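SEC-C motif domain protein (Psychrobacter arcticus, PDB 2I9W) binds two zinc ions through cysteine clusters, one of them in its SEC-C motif, and is otherwise of unknown function. Local coordinates at residues 51-56 against 104-109. Numbering follows the deposited sequence. Where two conformers were deposited one is given.
Sequences DTAEHL and VAHTPK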
loop_
_atom_site.group_PDB
_atom_site.type_symbol
_atom_site.label_atom_id
_atom_site.label_comp_id
_atom_site.label_asym_id
_atom_site.label_seq_id
_atom_site.Cartn_x
_atom_site.Cartn_y
_atom_site.Cartn_z
ATOM N N ASP A 51 -10.907 2.956 -0.044
ATOM C CA ASP A 51 -12.006 2.402 -0.835
ATOM C C ASP A 51 -11.532 1.570 -2.042
ATOM O O ASP A 51 -12.219 0.629 -2.479
ATOM C CB ASP A 51 -12.928 3.546 -1.283
ATOM C CG ASP A 51 -14.251 3.045 -1.886
ATOM N N THR A 52 -10.332 1.861 -2.544
ATOM C CA THR A 52 -9.823 1.196 -3.731
ATOM C C THR A 52 -8.364 0.808 -3.481
ATOM O O THR A 52 -7.740 1.374 -2.577
ATOM C CB THR A 52 -9.910 2.123 -4.960
ATOM O OG1 THR A 52 -8.868 3.088 -4.903
ATOM C CG2 THR A 52 -11.295 2.820 -5.077
ATOM N N ALA A 53 -7.814 -0.104 -4.293
ATOM C CA ALA A 53 -6.377 -0.448 -4.222
ATOM C C ALA A 53 -5.435 0.758 -4.493
ATOM O O ALA A 53 -4.399 0.920 -3.838
ATOM C CB ALA A 53 -6.077 -1.618 -5.178
ATOM N N GLU A 54 -5.831 1.621 -5.427
ATOM C CA GLU A 54 -5.041 2.813 -5.732
ATOM C C GLU A 54 -4.955 3.714 -4.485
ATOM O O GLU A 54 -3.870 4.168 -4.104
ATOM C CB GLU A 54 -5.560 3.603 -6.945
ATOM C CG GLU A 54 -4.728 4.901 -7.070
ATOM C CD GLU A 54 -5.216 5.842 -8.102
ATOM O OE1 GLU A 54 -5.951 5.398 -9.007
ATOM O OE2 GLU A 54 -4.829 7.032 -7.999
ATOM N N HIS A 55 -6.087 3.909 -3.825
ATOM C CA HIS A 55 -6.115 4.696 -2.623
ATOM C C HIS A 55 -5.305 4.022 -1.527
ATOM O O HIS A 55 -4.524 4.680 -0.841
ATOM C CB HIS A 55 -7.556 4.918 -2.233
ATOM C CG HIS A 55 -7.734 5.936 -1.172
ATOM N ND1 HIS A 55 -8.953 6.180 -0.582
ATOM C CD2 HIS A 55 -6.848 6.774 -0.582
ATOM C CE1 HIS A 55 -8.814 7.145 0.308
ATOM N NE2 HIS A 55 -7.546 7.512 0.337
ATOM N N LEU A 56 -5.421 2.690 -1.379
ATOM C CA LEU A 56 -4.558 2.025 -0.404
ATOM C C LEU A 56 -3.053 2.231 -0.663
ATOM O O LEU A 56 -2.291 2.567 0.252
ATOM C CB LEU A 56 -4.880 0.525 -0.277
ATOM C CG LEU A 56 -4.166 -0.214 0.885
ATOM C CD1 LEU A 56 -4.705 0.286 2.270
ATOM C CD2 LEU A 56 -4.248 -1.731 0.748
ATOM N N VAL A 104 0.874 5.400 -12.284
ATOM C CA VAL A 104 0.841 5.165 -13.730
ATOM C C VAL A 104 -0.507 4.579 -14.151
ATOM O O VAL A 104 -1.108 5.018 -15.164
ATOM C CB VAL A 104 2.004 4.276 -14.170
ATOM C CG1 VAL A 104 1.900 3.927 -15.684
ATOM C CG2 VAL A 104 3.344 4.931 -13.807
ATOM N N ALA A 105 -1.022 3.604 -13.410
ATOM C CA ALA A 105 -2.238 2.900 -13.849
ATOM C C ALA A 105 -2.845 2.182 -12.674
ATOM O O ALA A 105 -2.135 1.777 -11.756
ATOM C CB ALA A 105 -1.925 1.894 -14.975
ATOM N N HIS A 106 -4.165 2.068 -12.711
ATOM C CA HIS A 106 -4.951 1.365 -11.697
ATOM C C HIS A 106 -5.867 0.395 -12.424
ATOM O O HIS A 106 -6.580 0.784 -13.382
ATOM C CB HIS A 106 -5.751 2.383 -10.892
ATOM C CG HIS A 106 -6.626 1.786 -9.850
ATOM N ND1 HIS A 106 -7.862 2.306 -9.536
ATOM C CD2 HIS A 106 -6.472 0.679 -9.083
ATOM C CE1 HIS A 106 -8.419 1.558 -8.604
ATOM N NE2 HIS A 106 -7.601 0.563 -8.313
ATOM N N THR A 107 -5.830 -0.870 -11.988
ATOM C CA THR A 107 -6.576 -1.948 -12.594
ATOM C C THR A 107 -7.490 -2.493 -11.498
ATOM O O THR A 107 -7.130 -3.443 -10.838
ATOM C CB THR A 107 -5.602 -3.056 -13.076
ATOM O OG1 THR A 107 -4.721 -2.538 -14.099
ATOM C CG2 THR A 107 -6.380 -4.271 -13.627
ATOM N N PRO A 108 -8.659 -1.865 -11.278
ATOM C CA PRO A 108 -9.478 -2.266 -10.132
ATOM C C PRO A 108 -10.106 -3.678 -10.245
ATOM O O PRO A 108 -10.480 -4.270 -9.234
ATOM C CB PRO A 108 -10.574 -1.184 -10.073
ATOM C CG PRO A 108 -10.557 -0.525 -11.344
ATOM C CD PRO A 108 -9.243 -0.737 -12.015
ATOM N N LYS A 109 -10.214 -4.183 -11.461
ATOM C CA LYS A 109 -10.886 -5.455 -11.717
ATOM C C LYS A 109 -9.922 -6.437 -12.359
ATOM O O LYS A 109 -10.232 -7.019 -13.405
ATOM C CB LYS A 109 -12.113 -5.237 -12.606
ATOM C CG LYS A 109 -13.277 -4.560 -11.913
ATOM C CD LYS A 109 -14.569 -4.580 -12.797
HETATM O O HOH W 1 -9.226 -1.040 -6.507
#
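Glu54 CB sits over one face of the His106 imidazole, 3.6 Å from the ring centroid and only 9° off the normal, a CH-pi contact. His106 reaches the helix because its CG stands anti to the backbone N (chi1 178°), which lifts the ring off strand 97-107 against the first turn of helix 53-66. Pro108 CD, from the ring's own segment, covers the opposite face 4.1 Å above the plane, and the imidazole is sandwiched between the two. The extended chain of Glu54 brings OE1 to 3.6 Å from His106 CB, with the carboxylate plane turned 80° from that of the ring; the acid finds its salt bridge elsewhere, between OE2 and Arg58 NE, one helical turn on. The contact belongs to the NTF2-like (cystatin-like) domain, whose antiparallel sheet is packed by helix 53-66: Ala53 rests on Val117 of the adjoining strand 114-125 and Phe138 of strand 128-142, while His106, on an outermost strand of the sheet, meets the start of the helix. There Thr52 is the N-cap, its OG1 accepting from His55 N at 3.1 Å in a nearly straight bond, and its CB lies 4.0 Å from His106 CE1. The backbone N of Ala53 is served by a water at 2.8 Å. That water also lies in the plane of the imidazole at its edge, 2.9 Å from His106 NE2, so a single molecule bridges helix start and strand without any direct hydrogen bond between them. A leucine in place of His106 would probably leave the bridging water without its partner on the strand and take the flat face from Glu54 CB. Close by, the zinc ion bound by Cys9, Cys11, Cys29 and Cys30 lies about 10 Å from the side chain of Glu54.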